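Local coordinates for ribonuclease T2 (Homo sapiens, PDB 3T0O), which cleaves single-stranded RNA, preferentially between purine and uridine residues, and so degrades microbial RNA for sensing in innate immunity, at residues A[20-31]-A[74-83]; A[53-61]-A[84-92]. All coordinates share one frame; numbering follows the deposited sequence.

Contact 1 of 2, residues A[20-31]-A[74-83]; sequences PETVCEKIQNDC and PDVIHSFPNR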
# COMPACT_ATOMS: atom_id res chain seq x y z
N PRO A 20 -7.13 1.65 5.73
CA PRO A 20 -8.02 2.80 5.50
C PRO A 20 -8.49 3.51 6.73
O PRO A 20 -8.50 4.72 6.79
CB PRO A 20 -9.22 2.15 4.77
CG PRO A 20 -8.55 1.13 3.85
CD PRO A 20 -7.49 0.51 4.88
N GLU A 21 -8.85 2.81 7.77
CA GLU A 21 -9.34 3.56 8.93
C GLU A 21 -8.30 4.49 9.53
O GLU A 21 -8.66 5.55 10.08
CB GLU A 21 -9.80 2.54 9.97
CG GLU A 21 -10.23 3.14 11.35
CD GLU A 21 -11.34 4.16 11.25
OE1 GLU A 21 -12.16 4.00 10.36
OE2 GLU A 21 -11.42 5.07 12.14
N THR A 22 -7.04 4.08 9.39
CA THR A 22 -6.00 5.02 9.82
C THR A 22 -5.74 6.15 8.87
O THR A 22 -5.65 7.33 9.31
CB THR A 22 -4.72 4.29 10.04
OG1 THR A 22 -4.94 3.33 11.07
CG2 THR A 22 -3.57 5.22 10.49
N VAL A 23 -5.61 5.86 7.59
CA VAL A 23 -5.17 6.87 6.66
C VAL A 23 -6.26 7.79 6.11
O VAL A 23 -5.94 8.88 5.57
CB VAL A 23 -4.29 6.30 5.54
CG1 VAL A 23 -2.99 5.60 6.11
CG2 VAL A 23 -5.08 5.37 4.60
N CYS A 24 -7.50 7.31 6.16
CA CYS A 24 -8.60 8.14 5.69
C CYS A 24 -8.56 9.50 6.36
O CYS A 24 -8.33 9.64 7.57
CB CYS A 24 -9.90 7.43 6.07
SG CYS A 24 -10.37 6.19 4.85
N GLU A 25 -8.88 10.51 5.56
CA GLU A 25 -8.81 11.91 6.05
C GLU A 25 -10.12 12.59 6.08
O GLU A 25 -10.28 13.60 6.75
CB GLU A 25 -7.89 12.71 5.10
CG GLU A 25 -6.47 12.23 5.23
CD GLU A 25 -5.41 13.16 4.58
OE1 GLU A 25 -5.79 14.21 4.02
OE2 GLU A 25 -4.23 12.75 4.59
N LYS A 26 -11.08 12.10 5.31
CA LYS A 26 -12.39 12.76 5.29
C LYS A 26 -13.42 11.68 5.17
O LYS A 26 -13.15 10.63 4.58
CB LYS A 26 -12.53 13.65 4.07
CG LYS A 26 -11.66 14.81 3.98
CD LYS A 26 -12.43 15.79 3.12
CE LYS A 26 -11.58 16.33 2.01
NZ LYS A 26 -12.35 17.41 1.34
N ILE A 27 -14.60 11.93 5.72
CA ILE A 27 -15.64 10.89 5.71
C ILE A 27 -16.42 11.15 4.41
O ILE A 27 -17.41 11.85 4.37
CB ILE A 27 -16.57 10.93 6.95
CG1 ILE A 27 -15.77 10.54 8.17
CG2 ILE A 27 -17.83 9.95 6.74
CD1 ILE A 27 -16.48 10.77 9.48
N GLN A 28 -15.85 10.63 3.34
CA GLN A 28 -16.36 10.76 2.01
C GLN A 28 -15.89 9.64 1.11
O GLN A 28 -14.81 9.13 1.26
CB GLN A 28 -15.98 12.09 1.40
CG GLN A 28 -14.53 12.32 1.31
CD GLN A 28 -14.35 13.69 0.78
OE1 GLN A 28 -15.14 14.59 1.12
NE2 GLN A 28 -13.42 13.86 -0.13
N ASN A 29 -16.73 9.25 0.16
CA ASN A 29 -16.35 8.29 -0.85
C ASN A 29 -15.82 7.02 -0.26
O ASN A 29 -16.51 6.44 0.62
CB ASN A 29 -15.44 8.95 -1.92
CG ASN A 29 -16.12 10.15 -2.51
OD1 ASN A 29 -17.30 10.07 -2.87
ND2 ASN A 29 -15.42 11.27 -2.55
N ASP A 30 -14.62 6.62 -0.66
CA ASP A 30 -14.09 5.35 -0.18
C ASP A 30 -13.86 5.34 1.36
O ASP A 30 -13.79 4.24 1.97
CB ASP A 30 -12.78 5.00 -0.93
CG ASP A 30 -13.02 4.57 -2.39
OD1 ASP A 30 -14.07 4.00 -2.67
OD2 ASP A 30 -12.20 4.95 -3.27
N CYS A 31 -13.73 6.51 1.98
CA CYS A 31 -13.55 6.65 3.40
C CYS A 31 -14.84 6.93 4.16
O CYS A 31 -14.81 7.12 5.40
CB CYS A 31 -12.54 7.83 3.69
SG CYS A 31 -10.92 7.30 3.24
N PRO A 74 -8.57 1.48 -3.62
CA PRO A 74 -9.44 2.66 -3.51
C PRO A 74 -8.71 3.88 -3.00
O PRO A 74 -7.61 3.76 -2.43
CB PRO A 74 -10.44 2.25 -2.39
CG PRO A 74 -9.63 1.31 -1.48
CD PRO A 74 -8.85 0.48 -2.54
N ASP A 75 -9.30 5.06 -3.25
CA ASP A 75 -8.69 6.28 -2.78
C ASP A 75 -9.07 6.54 -1.37
O ASP A 75 -10.14 7.02 -1.09
CB ASP A 75 -9.11 7.42 -3.68
CG ASP A 75 -8.52 8.75 -3.26
OD1 ASP A 75 -7.82 8.79 -2.23
OD2 ASP A 75 -8.79 9.77 -3.95
N VAL A 76 -8.20 6.15 -0.47
CA VAL A 76 -8.46 6.32 0.97
C VAL A 76 -7.53 7.30 1.61
O VAL A 76 -7.42 7.31 2.85
CB VAL A 76 -8.43 4.95 1.68
CG1 VAL A 76 -9.57 4.07 1.14
CG2 VAL A 76 -7.06 4.26 1.53
N ILE A 77 -6.97 8.20 0.80
CA ILE A 77 -6.17 9.30 1.38
C ILE A 77 -6.94 10.57 1.14
O ILE A 77 -7.45 11.14 2.11
CB ILE A 77 -4.82 9.31 0.75
CG1 ILE A 77 -4.08 8.02 1.19
CG2 ILE A 77 -4.07 10.55 1.27
CD1 ILE A 77 -2.83 7.77 0.50
N HIS A 78 -7.07 11.04 -0.10
CA HIS A 78 -7.89 12.22 -0.31
C HIS A 78 -9.35 11.94 -0.56
O HIS A 78 -10.20 12.85 -0.43
CB HIS A 78 -7.45 13.01 -1.49
CG HIS A 78 -6.11 13.61 -1.31
ND1 HIS A 78 -5.79 14.42 -0.24
CD2 HIS A 78 -4.98 13.46 -2.04
CE1 HIS A 78 -4.50 14.74 -0.32
NE2 HIS A 78 -3.99 14.19 -1.41
N SER A 79 -9.58 10.68 -0.97
CA SER A 79 -10.94 10.26 -1.20
C SER A 79 -11.64 11.20 -2.16
O SER A 79 -12.76 11.64 -1.89
CB SER A 79 -11.74 10.10 0.12
OG SER A 79 -11.15 9.04 0.86
N PHE A 80 -10.99 11.53 -3.28
CA PHE A 80 -11.63 12.37 -4.28
C PHE A 80 -12.73 11.52 -4.94
O PHE A 80 -12.63 10.26 -5.01
CB PHE A 80 -10.56 12.71 -5.33
CG PHE A 80 -9.47 13.65 -4.86
CD1 PHE A 80 -9.80 14.87 -4.23
CD2 PHE A 80 -8.16 13.35 -5.09
CE1 PHE A 80 -8.81 15.75 -3.82
CE2 PHE A 80 -7.14 14.31 -4.71
CZ PHE A 80 -7.49 15.45 -4.08
N PRO A 81 -13.74 12.19 -5.40
CA PRO A 81 -14.88 11.49 -6.03
C PRO A 81 -14.42 10.84 -7.32
O PRO A 81 -14.86 9.74 -7.64
CB PRO A 81 -15.91 12.58 -6.25
CG PRO A 81 -15.27 13.92 -5.93
CD PRO A 81 -13.96 13.60 -5.15
N ASN A 82 -13.49 11.49 -8.00
CA ASN A 82 -12.92 10.89 -9.18
C ASN A 82 -11.76 10.02 -8.73
O ASN A 82 -10.66 10.52 -8.45
CB ASN A 82 -12.36 11.96 -10.09
CG ASN A 82 -11.90 11.40 -11.40
OD1 ASN A 82 -11.74 10.16 -11.55
ND2 ASN A 82 -11.70 12.29 -12.39
N ARG A 83 -12.00 8.72 -8.58
CA ARG A 83 -11.01 7.82 -8.03
C ARG A 83 -9.76 7.73 -8.93
O ARG A 83 -8.64 7.38 -8.52
CB ARG A 83 -11.67 6.44 -7.88
CG ARG A 83 -11.11 5.61 -6.84
CD ARG A 83 -11.85 4.27 -6.78
NE ARG A 83 -13.11 4.26 -6.02
CZ ARG A 83 -14.35 4.31 -6.55
NH1 ARG A 83 -14.58 4.43 -7.86
NH2 ARG A 83 -15.39 4.26 -5.72
O HOH W 1 -10.03 10.64 2.94
O HOH W 2 -12.64 7.82 -2.43
O HOH W 3 -12.92 7.78 -4.86

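Contact 2 of 2, residues A[53-61]-A[84-92]; sequences RSWPFNLEE and SRFWKHEWE. With NAG (2-acetamido-2-deoxy-beta-D-glucopyranose), chain B.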
# COMPACT_ATOMS: atom_id res chain seq x y z
N ARG A 53 7.15 12.84 -17.88
CA ARG A 53 6.01 13.76 -17.87
C ARG A 53 5.18 13.68 -19.16
O ARG A 53 3.99 14.09 -19.16
CB ARG A 53 6.50 15.20 -17.58
N SER A 54 5.78 13.14 -20.24
CA SER A 54 5.11 12.91 -21.52
C SER A 54 4.35 11.61 -21.62
O SER A 54 3.93 11.27 -22.73
CB SER A 54 6.11 12.92 -22.68
OG SER A 54 6.87 14.12 -22.67
N TRP A 55 4.20 10.87 -20.51
CA TRP A 55 3.45 9.61 -20.60
C TRP A 55 2.31 9.64 -19.60
O TRP A 55 2.38 9.07 -18.54
CB TRP A 55 4.38 8.43 -20.28
CG TRP A 55 3.87 7.07 -20.63
CD1 TRP A 55 2.62 6.73 -21.10
CD2 TRP A 55 4.58 5.84 -20.43
NE1 TRP A 55 2.53 5.37 -21.23
CE2 TRP A 55 3.72 4.80 -20.82
CE3 TRP A 55 5.86 5.54 -19.93
CZ2 TRP A 55 4.13 3.47 -20.79
CZ3 TRP A 55 6.26 4.22 -19.89
CH2 TRP A 55 5.38 3.19 -20.29
N PRO A 56 1.25 10.36 -19.94
CA PRO A 56 0.17 10.55 -18.99
C PRO A 56 -0.61 9.27 -18.73
O PRO A 56 -0.70 8.37 -19.59
CB PRO A 56 -0.72 11.58 -19.68
CG PRO A 56 -0.43 11.37 -21.16
CD PRO A 56 1.03 11.11 -21.18
N PHE A 57 -1.17 9.25 -17.54
CA PHE A 57 -2.15 8.21 -17.18
C PHE A 57 -3.27 8.21 -18.20
O PHE A 57 -3.74 9.28 -18.62
CB PHE A 57 -2.72 8.55 -15.83
CG PHE A 57 -3.68 7.54 -15.32
CD1 PHE A 57 -3.29 6.22 -15.15
CD2 PHE A 57 -5.04 7.87 -15.16
CE1 PHE A 57 -4.21 5.23 -14.71
CE2 PHE A 57 -5.95 6.91 -14.70
CZ PHE A 57 -5.56 5.61 -14.46
N ASN A 58 -3.70 7.00 -18.57
CA ASN A 58 -4.78 6.83 -19.52
C ASN A 58 -5.69 5.72 -18.94
O ASN A 58 -5.40 4.51 -19.02
CB ASN A 58 -4.23 6.45 -20.89
CG ASN A 58 -5.31 6.27 -21.92
OD1 ASN A 58 -6.49 6.34 -21.58
ND2 ASN A 58 -4.92 6.02 -23.18
N LEU A 59 -6.79 6.15 -18.34
CA LEU A 59 -7.70 5.24 -17.70
C LEU A 59 -8.18 4.11 -18.64
O LEU A 59 -8.31 2.95 -18.25
CB LEU A 59 -8.85 6.04 -17.11
CG LEU A 59 -9.85 5.27 -16.25
CD1 LEU A 59 -9.16 4.71 -15.01
CD2 LEU A 59 -10.98 6.30 -15.84
N GLU A 60 -8.43 4.47 -19.88
CA GLU A 60 -8.86 3.51 -20.88
C GLU A 60 -7.98 2.26 -20.96
O GLU A 60 -8.48 1.16 -21.21
CB GLU A 60 -8.93 4.19 -22.26
CG GLU A 60 -10.03 5.23 -22.31
N GLU A 61 -6.67 2.42 -20.73
CA GLU A 61 -5.72 1.31 -20.82
C GLU A 61 -5.87 0.26 -19.76
O GLU A 61 -5.47 -0.91 -19.96
CB GLU A 61 -4.31 1.86 -20.74
CG GLU A 61 -3.96 2.59 -22.02
CD GLU A 61 -2.53 3.09 -22.03
OE1 GLU A 61 -1.66 2.38 -21.50
OE2 GLU A 61 -2.28 4.18 -22.58
N SER A 84 -9.95 8.08 -10.19
CA SER A 84 -8.86 7.96 -11.10
C SER A 84 -7.78 9.05 -10.84
O SER A 84 -6.65 8.91 -11.31
CB SER A 84 -9.34 7.80 -12.55
OG SER A 84 -9.47 9.09 -13.05
N ARG A 85 -8.08 10.13 -10.09
CA ARG A 85 -7.04 11.12 -9.73
C ARG A 85 -5.94 10.45 -8.95
O ARG A 85 -4.75 10.73 -9.12
CB ARG A 85 -7.57 12.27 -8.88
CG ARG A 85 -8.78 13.00 -9.39
CD ARG A 85 -9.02 14.24 -8.50
NE ARG A 85 -7.86 15.12 -8.40
CZ ARG A 85 -7.88 16.32 -7.80
NH1 ARG A 85 -9.00 16.77 -7.25
NH2 ARG A 85 -6.78 17.08 -7.76
N PHE A 86 -6.30 9.54 -8.06
CA PHE A 86 -5.26 8.82 -7.29
C PHE A 86 -4.43 7.92 -8.15
O PHE A 86 -3.22 7.91 -8.04
CB PHE A 86 -5.99 8.07 -6.17
CG PHE A 86 -5.18 7.11 -5.38
CD1 PHE A 86 -3.94 7.42 -4.93
CD2 PHE A 86 -5.75 5.88 -5.00
CE1 PHE A 86 -3.20 6.50 -4.15
CE2 PHE A 86 -5.07 5.00 -4.25
CZ PHE A 86 -3.76 5.29 -3.82
N TRP A 87 -5.09 7.17 -9.03
CA TRP A 87 -4.35 6.22 -9.85
C TRP A 87 -3.46 7.01 -10.84
O TRP A 87 -2.35 6.55 -11.14
CB TRP A 87 -5.36 5.34 -10.62
CG TRP A 87 -6.16 4.56 -9.71
CD1 TRP A 87 -5.81 4.08 -8.47
CD2 TRP A 87 -7.50 4.16 -9.94
NE1 TRP A 87 -6.89 3.38 -7.92
CE2 TRP A 87 -7.94 3.41 -8.79
CE3 TRP A 87 -8.39 4.37 -10.99
CZ2 TRP A 87 -9.23 2.85 -8.71
CZ3 TRP A 87 -9.65 3.81 -10.92
CH2 TRP A 87 -10.07 3.09 -9.79
N LYS A 88 -3.94 8.17 -11.31
CA LYS A 88 -3.15 8.98 -12.19
C LYS A 88 -1.87 9.37 -11.43
O LYS A 88 -0.78 9.35 -12.00
CB LYS A 88 -3.95 10.21 -12.59
CG LYS A 88 -3.12 11.25 -13.34
CD LYS A 88 -4.06 12.41 -13.71
CE LYS A 88 -3.31 13.68 -14.06
NZ LYS A 88 -2.68 13.53 -15.40
N HIS A 89 -2.05 9.83 -10.18
CA HIS A 89 -0.91 10.23 -9.35
C HIS A 89 0.08 9.08 -9.22
O HIS A 89 1.29 9.24 -9.41
CB HIS A 89 -1.40 10.66 -7.96
CG HIS A 89 -0.30 10.91 -6.98
ND1 HIS A 89 0.35 12.12 -6.90
CD2 HIS A 89 0.25 10.12 -6.02
CE1 HIS A 89 1.30 12.05 -5.98
NE2 HIS A 89 1.25 10.86 -5.41
N GLU A 90 -0.43 7.89 -8.97
CA GLU A 90 0.44 6.74 -8.78
C GLU A 90 1.15 6.43 -10.08
O GLU A 90 2.34 6.06 -10.07
CB GLU A 90 -0.33 5.53 -8.32
CG GLU A 90 -0.81 5.77 -6.84
CD GLU A 90 0.33 5.87 -5.84
OE1 GLU A 90 1.29 5.07 -5.89
OE2 GLU A 90 0.25 6.78 -4.99
N TRP A 91 0.41 6.45 -11.20
CA TRP A 91 1.07 6.20 -12.48
C TRP A 91 2.18 7.22 -12.77
O TRP A 91 3.30 6.87 -13.14
CB TRP A 91 0.06 6.25 -13.63
CG TRP A 91 0.83 6.19 -14.97
CD1 TRP A 91 1.04 7.23 -15.85
CD2 TRP A 91 1.61 5.09 -15.45
NE1 TRP A 91 1.81 6.81 -16.88
CE2 TRP A 91 2.22 5.52 -16.64
CE3 TRP A 91 1.86 3.80 -14.98
CZ2 TRP A 91 3.06 4.68 -17.42
CZ3 TRP A 91 2.66 2.93 -15.81
CH2 TRP A 91 3.28 3.39 -16.95
N GLU A 92 1.89 8.50 -12.61
CA GLU A 92 2.79 9.56 -13.06
C GLU A 92 4.04 9.61 -12.14
O GLU A 92 5.21 9.72 -12.61
CB GLU A 92 1.96 10.86 -13.25
CG GLU A 92 0.90 10.61 -14.38
CD GLU A 92 0.05 11.78 -14.91
OE1 GLU A 92 0.08 12.89 -14.32
OE2 GLU A 92 -0.67 11.58 -15.94
C1 NAG B . 8.07 8.50 -22.21
C2 NAG B . 9.32 7.78 -22.73
C3 NAG B . 9.17 7.53 -24.24
C4 NAG B . 7.84 6.86 -24.61
C5 NAG B . 6.71 7.67 -23.97
C6 NAG B . 5.35 6.96 -24.09
C7 NAG B . 11.42 8.15 -21.60
C8 NAG B . 12.62 9.02 -21.35
N2 NAG B . 10.50 8.60 -22.48
O3 NAG B . 10.27 6.82 -24.81
O4 NAG B . 7.63 6.89 -26.00
O5 NAG B . 6.96 7.71 -22.58
O6 NAG B . 5.55 5.61 -23.69
O7 NAG B . 11.29 7.09 -21.05
O HOH W 4 -4.03 11.88 -17.25

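Contact 1 of 2, residues A[20-31]-A[74-83]
Asp30 meets the loop 74-83 with every atom of its side chain. Its CB lies 3.3 Å from Asp75 O and also touches Val76 CG1, while CG packs on Pro74 CB at 3.5 Å. At the tip OD2 takes two donors: Asp75 N on its anti side, and Arg83 NE, which reaches its syn lone pair at 3.0 Å in a salt bridge. OD1 adds weak bonds from Arg83 NE and NH2. The guanidinium presents its edge, its plane turned 32° from the carboxylate, and a bend at chi3 (-83°) brings it across. Aspartate suits the place because one short carboxylate can hold a backbone N-H and a charge together.

Farther along, two amides grip Ser79 O from opposite faces of its carbonyl plane. Asn29 ND2 does so at 2.8 Å with a nearly straight bond (167°), Gln28 NE2 at 2.9 Å. The branched Val76 fits against the Cys24-Cys31 disulfide, its CB 3.8 Å from Cys31 SG, and its CG2 meets Val23 CG2. A buried Asp75 shapes the loop itself through an Asx turn, OD1 accepting from Ile77 N.

The contact thus joins helix 20-23 and the disulfide loop after it to the link between helices 66-72 and 84-98, with Val76 and Ile77 resting on strands 12-18 and 39-45.

Contact 2 of 2, residues A[53-61]-A[84-92]
Trp91 NE1 donates to Trp55 O at 2.9 Å, the acceptor lying in the plane of the indole although the N-H comes in tilted from the carbonyl plane. This bond fixes the Trp91 ring and satisfies the one polar atom of a buried side chain. With the indole so held, its benzene edge points at Trp55: CZ2 stands over the middle of that ring, 3.5 Å from CE2, in an edge-to-face (T-shaped) pair with planes at 80°. The opposite face of Trp55 is covered by O6 of an N-acetylglucosamine, 3.4 Å from CD2. Tryptophan suits this edge of the protein, since its broad ring can take protein on one side and sugar on the other.

Phe57 lies flat along the helix. Having CG anti to its backbone N (chi1 -177°), it lays one face on the backbone between Trp87 and Lys88, and Lys88 CA makes a CH-pi contact 3.9 Å from the ring centroid. Phe57 CD1 meets Trp91 CB and its CZ meets Trp87 CB. Leu59 continues the apolar strip, CD1 touching Ser84 CB and the edge of Trp87, whose own NE1 is bonded to Trp73 O.

Phe57 N finds an acceptor in Glu92 OE2 at 2.9 Å, on the anti lone pair, while Lys88 NZ pairs with the same carboxylate one helical turn back. Glu92 also has a second conformation, so this arrangement is less certain.

The loop 53-61 thus packs on the face of helix 84-98 formed by Ser84, Trp87, Lys88 and Trp91, while the end of Glu90 leads away from it and bonds Trp44. Residues 86-92 begin an active-site signature of the RNase T2 family, on the helix that bears Glu90 and His94, the probable catalytic residues by family resemblance.

In the fold
Both contacts are partly buried and lie on neighbouring parts of one chain path: residues 74-83 of contact 1 run directly into helix 84-98, whose first turns form one side of contact 2, and Phe86 packs on Pro74 and Asp75 where they meet. Their chemistry differs with place. Contact 1 joins mostly irregular chain: the Cys24-Cys31 disulfide closes 20-31 on itself and offers an apolar surface to Val76, while polar side chains, a salt bridge and waters cross to 74-83. Contact 2 sets a loop against a regular helix and depends mainly on aromatic faces and edges. Ile77 of contact 1 lies beside His41, a probable active-site residue, whereas contact 2 contains Glu90, probably catalytic by similarity.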